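Local coordinates for protein serine protease pet (Escherichia coli, PDB 4OM9) that acts as a secreted serine protease and enterotoxin of enteroaggregative strains, probably cleaving the host protein alpha-fodrin, at residues P48-A53 with F148-G153; L16-G21 with D169-S174; S701-G706 with Y727-Y732; E733-G738 with G751-E756. All blocks are in the same frame, centred on the assembly; numbering follows the deposited sequence.

Contact 1 (P48-A53 with F148-G153); sequences PDFSSA and FRVGSG
The ring of F50 is held on both faces and at one edge. Over the centre of one face sits CG2 of V150, 3.5 Å from the centroid and only 7° off the ring normal, a clean CH-pi contact. On the opposite face lies CB of P48, offset toward the rim. F148 comes in at the edge, its CB in the ring plane and 3.7 Å from F50 CZ. The second ring, F148, is met by the proline: P48 CG lies 3.4 Å from F148 CD2, the two side chains crossing at about a right angle. Further along, V150 turns its other methyl to the loop, with CG1 4.1 Å from A53 CB. Across the two segments the contact is purely apolar; within the loop, D49 OD1 takes the N-H of S51 at 2.7 Å in an Asx turn, overlapping a type I turn from F50 to A53 that brings A53 back toward V150. N19 holds the loop through P48 O and F50 N. Within the protease domain, helix 10-17 packs on the patch through L16 and A17, W222 of strand 221-232 meets both P48 and F148, and A173 and L175 of strand 172-185 lie against V150 and F148.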
# COMPACT_ATOMS: atom_id res chain seq x y z
N PRO A 48 18.32 -10.38 -8.68
CA PRO A 48 19.11 -10.80 -7.50
C PRO A 48 18.83 -9.93 -6.29
O PRO A 48 18.34 -8.80 -6.43
CB PRO A 48 20.56 -10.63 -7.96
CG PRO A 48 20.50 -10.63 -9.48
CD PRO A 48 19.17 -10.01 -9.82
N ASP A 49 19.14 -10.45 -5.11
CA ASP A 49 19.23 -9.62 -3.92
C ASP A 49 20.69 -9.22 -3.79
O ASP A 49 21.56 -10.05 -3.51
CB ASP A 49 18.73 -10.37 -2.68
CG ASP A 49 18.75 -9.51 -1.41
OD1 ASP A 49 19.65 -8.66 -1.24
OD2 ASP A 49 17.84 -9.69 -0.56
N PHE A 50 20.96 -7.94 -3.99
CA PHE A 50 22.32 -7.46 -3.87
C PHE A 50 22.73 -6.97 -2.48
O PHE A 50 23.76 -6.29 -2.33
CB PHE A 50 22.55 -6.33 -4.87
CG PHE A 50 22.39 -6.75 -6.29
CD1 PHE A 50 23.20 -7.74 -6.82
CD2 PHE A 50 21.43 -6.14 -7.10
CE1 PHE A 50 23.06 -8.12 -8.14
CE2 PHE A 50 21.29 -6.52 -8.43
CZ PHE A 50 22.11 -7.50 -8.95
N SER A 51 21.98 -7.31 -1.44
CA SER A 51 22.32 -6.75 -0.13
C SER A 51 23.57 -7.39 0.53
O SER A 51 24.04 -6.89 1.53
CB SER A 51 21.13 -6.84 0.82
OG SER A 51 20.64 -8.17 0.91
N SER A 52 24.14 -8.44 -0.05
CA SER A 52 25.40 -9.00 0.50
C SER A 52 26.64 -8.19 0.08
O SER A 52 27.74 -8.37 0.65
CB SER A 52 25.57 -10.46 0.07
OG SER A 52 24.42 -11.21 0.41
N ALA A 53 26.46 -7.30 -0.88
CA ALA A 53 27.54 -6.41 -1.32
C ALA A 53 27.88 -5.38 -0.24
O ALA A 53 27.00 -4.86 0.44
CB ALA A 53 27.15 -5.69 -2.64
N PHE A 148 24.74 -10.99 -13.19
CA PHE A 148 24.75 -9.61 -12.75
C PHE A 148 25.97 -9.37 -11.88
O PHE A 148 26.40 -10.24 -11.12
CB PHE A 148 23.50 -9.27 -11.93
CG PHE A 148 22.23 -9.17 -12.73
CD1 PHE A 148 21.91 -8.00 -13.41
CD2 PHE A 148 21.33 -10.24 -12.78
CE1 PHE A 148 20.71 -7.90 -14.15
CE2 PHE A 148 20.14 -10.15 -13.51
CZ PHE A 148 19.83 -8.97 -14.20
N ARG A 149 26.48 -8.15 -11.94
CA ARG A 149 27.56 -7.76 -11.07
C ARG A 149 27.29 -6.37 -10.56
O ARG A 149 26.81 -5.52 -11.29
CB ARG A 149 28.89 -7.80 -11.79
CG ARG A 149 30.05 -7.55 -10.89
CD ARG A 149 31.12 -6.75 -11.61
NE ARG A 149 30.80 -5.34 -11.49
CZ ARG A 149 30.53 -4.56 -12.52
NH1 ARG A 149 30.60 -5.04 -13.75
NH2 ARG A 149 30.24 -3.28 -12.30
N VAL A 150 27.63 -6.13 -9.31
CA VAL A 150 27.35 -4.87 -8.69
C VAL A 150 28.62 -4.31 -8.05
O VAL A 150 29.35 -5.04 -7.37
CB VAL A 150 26.23 -5.08 -7.67
CG1 VAL A 150 26.42 -4.25 -6.43
CG2 VAL A 150 24.89 -4.92 -8.32
N GLY A 151 28.91 -3.03 -8.30
CA GLY A 151 30.03 -2.38 -7.65
C GLY A 151 30.01 -0.87 -7.82
O GLY A 151 29.09 -0.32 -8.44
N SER A 152 31.03 -0.19 -7.27
CA SER A 152 31.06 1.26 -7.38
C SER A 152 32.45 1.82 -7.69
O SER A 152 32.97 2.66 -6.94
CB SER A 152 30.52 1.89 -6.07
OG SER A 152 30.36 3.28 -6.20
N GLY A 153 33.04 1.37 -8.80
CA GLY A 153 34.29 1.93 -9.27
C GLY A 153 34.20 3.40 -9.65
O GLY A 153 33.22 4.06 -9.38

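Contact 2 (L16-G21 with D169-S174)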
# COMPACT_ATOMS: atom_id res chain seq x y z
N LEU A 16 18.96 -0.88 -10.14
CA LEU A 16 19.17 -2.32 -10.22
C LEU A 16 20.14 -2.79 -9.15
O LEU A 16 19.91 -3.81 -8.52
CB LEU A 16 19.68 -2.72 -11.61
CG LEU A 16 20.04 -4.19 -11.86
CD1 LEU A 16 18.93 -5.14 -11.44
CD2 LEU A 16 20.38 -4.40 -13.32
N ALA A 17 21.23 -2.05 -8.96
CA ALA A 17 22.27 -2.47 -8.03
C ALA A 17 21.77 -2.36 -6.60
O ALA A 17 22.19 -3.11 -5.74
CB ALA A 17 23.55 -1.65 -8.21
N GLN A 18 20.85 -1.43 -6.36
CA GLN A 18 20.48 -1.12 -5.00
C GLN A 18 19.09 -1.66 -4.70
O GLN A 18 18.50 -1.33 -3.66
CB GLN A 18 20.59 0.39 -4.77
CG GLN A 18 22.01 0.89 -5.13
CD GLN A 18 22.13 2.39 -5.10
OE1 GLN A 18 21.47 3.07 -4.30
NE2 GLN A 18 22.99 2.92 -5.97
N ASN A 19 18.59 -2.51 -5.60
CA ASN A 19 17.28 -3.13 -5.46
C ASN A 19 16.17 -2.09 -5.18
O ASN A 19 15.33 -2.26 -4.29
CB ASN A 19 17.30 -4.18 -4.35
CG ASN A 19 18.05 -5.44 -4.76
OD1 ASN A 19 18.96 -5.88 -4.07
ND2 ASN A 19 17.66 -6.03 -5.88
N LYS A 20 16.19 -1.03 -5.98
CA LYS A 20 15.23 0.05 -5.90
C LYS A 20 14.30 0.05 -7.12
O LYS A 20 14.60 -0.56 -8.14
CB LYS A 20 15.97 1.39 -5.79
CG LYS A 20 16.85 1.52 -4.54
CD LYS A 20 15.99 1.87 -3.34
CE LYS A 20 16.81 1.87 -2.06
NZ LYS A 20 15.91 1.94 -0.87
N GLY A 21 13.17 0.74 -7.00
CA GLY A 21 12.24 0.92 -8.11
C GLY A 21 11.61 -0.37 -8.59
O GLY A 21 10.93 -1.04 -7.81
N ASP A 169 26.00 5.54 -2.74
CA ASP A 169 24.90 6.05 -3.57
C ASP A 169 25.06 5.61 -5.04
O ASP A 169 24.09 5.37 -5.76
CB ASP A 169 24.84 7.58 -3.51
CG ASP A 169 24.53 8.11 -2.12
OD1 ASP A 169 23.79 7.46 -1.36
OD2 ASP A 169 25.03 9.21 -1.80
N LEU A 170 26.30 5.53 -5.50
CA LEU A 170 26.56 5.25 -6.92
C LEU A 170 26.75 3.77 -7.21
O LEU A 170 27.17 3.40 -8.31
CB LEU A 170 27.78 6.03 -7.38
CG LEU A 170 27.57 7.54 -7.28
CD1 LEU A 170 28.86 8.26 -7.63
CD2 LEU A 170 26.44 7.94 -8.22
N LEU A 171 26.46 2.92 -6.24
CA LEU A 171 26.52 1.49 -6.48
C LEU A 171 25.73 1.14 -7.74
O LEU A 171 24.52 1.37 -7.80
CB LEU A 171 26.00 0.71 -5.26
CG LEU A 171 26.28 -0.79 -5.31
CD1 LEU A 171 27.75 -1.11 -4.96
CD2 LEU A 171 25.32 -1.55 -4.44
N SER A 172 26.40 0.59 -8.74
CA SER A 172 25.79 0.38 -10.05
C SER A 172 25.93 -1.06 -10.59
O SER A 172 26.89 -1.76 -10.31
CB SER A 172 26.37 1.37 -11.06
OG SER A 172 27.76 1.20 -11.21
N ALA A 173 24.96 -1.50 -11.39
CA ALA A 173 24.88 -2.89 -11.78
C ALA A 173 25.30 -3.13 -13.22
O ALA A 173 25.06 -2.30 -14.09
CB ALA A 173 23.49 -3.39 -11.58
N SER A 174 25.93 -4.27 -13.46
CA SER A 174 26.28 -4.69 -14.82
C SER A 174 25.55 -5.96 -15.15
O SER A 174 25.38 -6.82 -14.28
CB SER A 174 27.78 -4.90 -14.97
OG SER A 174 28.50 -3.72 -14.66
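Q18 reaches across to the other segment and spends both hydrogens of its amide there, on L171 and D169. Its chi1 (-56°) sets CG anti to the carbonyl carbon; the extended chain beyond it ends with NE2 between two backbone carbonyls. The bond to L171 O, 2.8 Å from NE2, is almost straight at 175°; it lies in both the glutamine amide plane and the carbonyl plane, on a lone pair. The bond from NE2 to D169 O is as short, 2.7 Å, but more bent, and here the donor stands above the carbonyl plane, 57° out of it. Together the two bonds fix the rotation of the amide and tie down the turn that leads into strand 172-185.

Beside this polar grip the packing is close and apolar. The methyl of A17 presses on the peptide between L171 and S172, its CB 3.2 Å from L171 O, and it also faces the methyl of A173, CB to CB 3.8 Å. Two alanines opposite each other bring the chains near, with CA atoms 4.6 Å apart. L16 CG also touches A173 CB at 3.6 Å, while L171 CD2 lies 3.7 Å from A17 O. S172 turns the other way and bonds to N201. V150 of strand 143-151 backs A17, L171 and A173. The C-terminal end of helix 10-17 is thus packed on antiparallel strands 143-151 and 172-185, which are consistent with a beta-barrel of the chymotrypsin-like clan PA fold.

Contact 3 (S701-G706 with Y727-Y732)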
# COMPACT_ATOMS: atom_id res chain seq x y z
N SER A 701 -28.74 15.94 7.34
CA SER A 701 -28.15 16.98 6.52
C SER A 701 -28.31 16.62 5.05
O SER A 701 -29.14 15.78 4.70
CB SER A 701 -26.67 17.15 6.87
OG SER A 701 -26.07 18.22 6.16
N ASN A 702 -27.49 17.24 4.20
CA ASN A 702 -27.59 17.07 2.75
C ASN A 702 -26.35 16.45 2.10
O ASN A 702 -25.26 16.46 2.67
CB ASN A 702 -27.86 18.42 2.10
CG ASN A 702 -26.66 19.33 2.18
OD1 ASN A 702 -25.95 19.53 1.20
ND2 ASN A 702 -26.39 19.87 3.37
N ILE A 703 -26.54 15.95 0.88
CA ILE A 703 -25.49 15.34 0.08
C ILE A 703 -25.35 16.07 -1.24
O ILE A 703 -26.31 16.14 -2.00
CB ILE A 703 -25.78 13.85 -0.21
CG1 ILE A 703 -25.95 13.07 1.09
CG2 ILE A 703 -24.69 13.23 -1.08
CD1 ILE A 703 -26.65 11.75 0.90
N LYS A 704 -24.18 16.63 -1.50
CA LYS A 704 -23.90 17.27 -2.77
C LYS A 704 -23.01 16.36 -3.60
O LYS A 704 -22.05 15.79 -3.08
CB LYS A 704 -23.23 18.63 -2.56
CG LYS A 704 -24.11 19.59 -1.79
CD LYS A 704 -23.43 20.91 -1.50
CE LYS A 704 -24.34 21.78 -0.62
NZ LYS A 704 -23.79 23.13 -0.32
N SER A 705 -23.33 16.22 -4.89
CA SER A 705 -22.64 15.24 -5.73
C SER A 705 -22.48 15.64 -7.20
O SER A 705 -23.45 15.85 -7.91
CB SER A 705 -23.36 13.89 -5.65
OG SER A 705 -22.81 12.96 -6.56
N GLY A 706 -21.22 15.72 -7.62
CA GLY A 706 -20.86 16.04 -8.99
C GLY A 706 -20.19 14.85 -9.63
O GLY A 706 -19.58 14.96 -10.69
N TYR A 727 -32.69 5.14 2.23
CA TYR A 727 -31.83 6.31 2.16
C TYR A 727 -32.62 7.57 2.44
O TYR A 727 -33.41 8.01 1.59
CB TYR A 727 -31.15 6.42 0.80
CG TYR A 727 -30.38 5.20 0.39
CD1 TYR A 727 -29.07 5.00 0.82
CD2 TYR A 727 -30.95 4.25 -0.45
CE1 TYR A 727 -28.36 3.88 0.45
CE2 TYR A 727 -30.25 3.14 -0.84
CZ TYR A 727 -28.96 2.95 -0.39
OH TYR A 727 -28.27 1.83 -0.78
N ALA A 728 -32.43 8.16 3.61
CA ALA A 728 -33.04 9.44 3.93
C ALA A 728 -31.99 10.54 3.93
O ALA A 728 -30.89 10.36 4.49
CB ALA A 728 -33.76 9.38 5.27
N ALA A 729 -32.31 11.66 3.30
CA ALA A 729 -31.51 12.87 3.41
C ALA A 729 -32.43 14.06 3.66
O ALA A 729 -33.00 14.61 2.72
CB ALA A 729 -30.68 13.08 2.16
N GLY A 730 -32.58 14.43 4.92
CA GLY A 730 -33.47 15.49 5.33
C GLY A 730 -33.21 16.79 4.59
O GLY A 730 -34.14 17.54 4.29
N GLY A 731 -31.94 17.07 4.31
CA GLY A 731 -31.54 18.30 3.65
C GLY A 731 -31.52 18.16 2.14
O GLY A 731 -31.07 19.06 1.42
N TYR A 732 -32.02 17.01 1.68
CA TYR A 732 -32.14 16.69 0.26
C TYR A 732 -30.77 16.36 -0.34
O TYR A 732 -29.74 16.46 0.32
CB TYR A 732 -32.78 17.84 -0.56
CG TYR A 732 -33.93 18.62 0.08
CD1 TYR A 732 -34.69 18.10 1.12
CD2 TYR A 732 -34.25 19.90 -0.39
CE1 TYR A 732 -35.72 18.83 1.69
CE2 TYR A 732 -35.28 20.63 0.17
CZ TYR A 732 -36.01 20.09 1.21
OH TYR A 732 -37.04 20.82 1.77
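G731 and N702 meet at the tight end of this contact, their CA atoms 4.2 Å apart. With no side chain on G731, its backbone can lie right against the peptide joining S701 and N702. Its N-H bonds to S701 O at 3.1 Å, from above the carbonyl plane rather than within it. One residue on, Y732 O accepts from I703 N at 3.3 Å, in the carbonyl plane and with an angle of 159° at the hydrogen. N702 CB packs against the oxygens of Y732 (3.2 Å) and G731. The asparagine amide leads off elsewhere, since CG takes the place between backbone N and carbonyl carbon (chi1 70°). A type I turn from A729 to Y732 shapes this corner of the beta-helix before strand 733-735 begins beside 703-705.

The rest is looser. I703 CD1 only grazes A729 CB at 4.4 Å. G730 and the ring of Y732 lie on the solvent side; Y732 starts away from S701-G706, and its ring touches D752. Both hydrogen bonds across the contact are between main-chain atoms, which suggests that the join depends on the path of the backbone and on the bare glycine more than on matched side chains.

Contact 4 (E733-G738 with G751-E756)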
# COMPACT_ATOMS: atom_id res chain seq x y z
N GLU A 733 -30.78 15.94 -1.61
CA GLU A 733 -29.55 15.79 -2.36
C GLU A 733 -29.52 16.79 -3.51
O GLU A 733 -30.56 17.14 -4.07
CB GLU A 733 -29.37 14.36 -2.89
CG GLU A 733 -30.65 13.60 -3.10
CD GLU A 733 -30.86 12.53 -2.04
OE1 GLU A 733 -29.86 11.96 -1.54
OE2 GLU A 733 -32.05 12.27 -1.73
N LEU A 734 -28.32 17.25 -3.84
CA LEU A 734 -28.12 18.28 -4.84
C LEU A 734 -27.03 17.85 -5.82
O LEU A 734 -25.96 17.38 -5.42
CB LEU A 734 -27.76 19.62 -4.16
CG LEU A 734 -26.90 20.70 -4.82
CD1 LEU A 734 -27.47 21.14 -6.14
CD2 LEU A 734 -26.72 21.91 -3.89
N THR A 735 -27.31 17.98 -7.12
CA THR A 735 -26.38 17.54 -8.15
C THR A 735 -25.68 18.74 -8.80
O THR A 735 -26.30 19.76 -9.07
CB THR A 735 -27.10 16.68 -9.20
OG1 THR A 735 -27.91 15.70 -8.54
CG2 THR A 735 -26.10 15.99 -10.09
N GLU A 736 -24.37 18.60 -9.04
CA GLU A 736 -23.48 19.74 -9.25
C GLU A 736 -22.76 19.81 -10.59
O GLU A 736 -22.08 20.80 -10.87
CB GLU A 736 -22.42 19.76 -8.14
CG GLU A 736 -22.99 19.85 -6.74
CD GLU A 736 -23.32 21.27 -6.33
OE1 GLU A 736 -22.96 21.66 -5.20
OE2 GLU A 736 -23.95 22.01 -7.13
N ASP A 737 -22.89 18.77 -11.41
CA ASP A 737 -22.25 18.69 -12.72
C ASP A 737 -23.09 17.80 -13.64
O ASP A 737 -24.15 17.34 -13.25
CB ASP A 737 -20.83 18.11 -12.61
CG ASP A 737 -19.78 19.16 -12.22
OD1 ASP A 737 -19.95 20.34 -12.57
OD2 ASP A 737 -18.77 18.79 -11.59
N GLY A 738 -22.61 17.54 -14.85
CA GLY A 738 -23.19 16.49 -15.67
C GLY A 738 -22.96 15.13 -15.03
O GLY A 738 -22.22 14.31 -15.56
N GLY A 751 -36.21 12.21 0.42
CA GLY A 751 -35.50 13.48 0.44
C GLY A 751 -35.42 14.08 -0.95
O GLY A 751 -35.08 13.38 -1.91
N ASP A 752 -35.71 15.37 -1.04
CA ASP A 752 -35.83 16.04 -2.34
C ASP A 752 -34.53 15.99 -3.12
O ASP A 752 -33.46 15.79 -2.54
CB ASP A 752 -36.26 17.50 -2.15
CG ASP A 752 -37.57 17.63 -1.38
OD1 ASP A 752 -38.43 16.74 -1.51
OD2 ASP A 752 -37.73 18.62 -0.65
N ILE A 753 -34.61 16.12 -4.43
CA ILE A 753 -33.40 16.22 -5.22
C ILE A 753 -33.48 17.39 -6.18
O ILE A 753 -34.42 17.51 -6.97
CB ILE A 753 -33.10 14.91 -6.00
CG1 ILE A 753 -32.12 15.18 -7.14
CG2 ILE A 753 -34.37 14.31 -6.54
CD1 ILE A 753 -31.66 13.92 -7.84
N LYS A 754 -32.50 18.27 -6.09
CA LYS A 754 -32.46 19.47 -6.89
C LYS A 754 -31.16 19.51 -7.67
O LYS A 754 -30.17 18.89 -7.28
CB LYS A 754 -32.60 20.71 -6.01
CG LYS A 754 -31.38 21.01 -5.18
CD LYS A 754 -31.48 22.35 -4.51
CE LYS A 754 -30.23 22.61 -3.67
NZ LYS A 754 -30.16 24.02 -3.22
N SER A 755 -31.17 20.23 -8.79
CA SER A 755 -30.01 20.35 -9.66
C SER A 755 -30.25 21.38 -10.75
O SER A 755 -31.37 21.52 -11.23
CB SER A 755 -29.70 19.00 -10.32
OG SER A 755 -28.75 19.16 -11.36
N GLU A 756 -29.20 22.09 -11.15
CA GLU A 756 -29.32 22.95 -12.31
C GLU A 756 -28.23 22.68 -13.34
O GLU A 756 -27.95 23.53 -14.20
CB GLU A 756 -29.32 24.43 -11.91
CG GLU A 756 -28.29 24.83 -10.89
CD GLU A 756 -28.53 26.24 -10.40
OE1 GLU A 756 -27.67 26.79 -9.69
OE2 GLU A 756 -29.60 26.81 -10.74
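E733-T735 and I753-S755 are neighbouring parallel strands of the beta-helix, one step in its stack of coils, running in the same direction with axes 4.8 Å apart and 23° between them. E733 N starts the pairing by donating to D752 O at 2.8 Å. E733 O then accepts from K754 N at 3.0 Å, and T735 N donates to K754 O, also at 3.0 Å. The carbonyls of E733 and K754 each take a CA-H...O contact as well, from I753 and L734.

On the outer face, the long aliphatic part of K754 passes obliquely over L734, with CE 3.6 Å from L734 CD2. The lysine leaves the backbone with CG between N and the carbonyl carbon (chi1 72°) and then runs extended, ending at a solvent-exposed amine. The face carrying E733, I753, T735 and S755 is buried, and F741 covers both E733 and I753. The glutamate is bent at chi2, and its OE2 lies 3.2 Å from G751 O, two acceptors with no bond between them. G751 O has its hydrogen-bond donor in Y790 OH. T735 CB and S755 CB touch at 3.7 Å, and S755 OG gives T735 O a weak bond of 3.4 Å.

Two neighbourhoods emerge. Contacts 1 and 2 sit in the protease domain with centres about 7 Å apart, joined where strands 143-151 and 172-185 pair: R149 O lies 2.7 Å from S174 N, probably hydrogen-bonded. F50 also packs on the carbonyls of L16 and A17, so helix, loop and sheet form one block. Contacts 3 and 4 lie far along the beta-helix, centres about 9 Å apart, as consecutive steps of the stack; S705 N to L734 O, 2.9 Å, is a probable bond between them. The two groups stand on opposite sides of the chain's centre, with centres about 53 to 60 Å apart, so contacts 3 and 4 are far from contacts 1 and 2, with no atoms closer than about 35 Å.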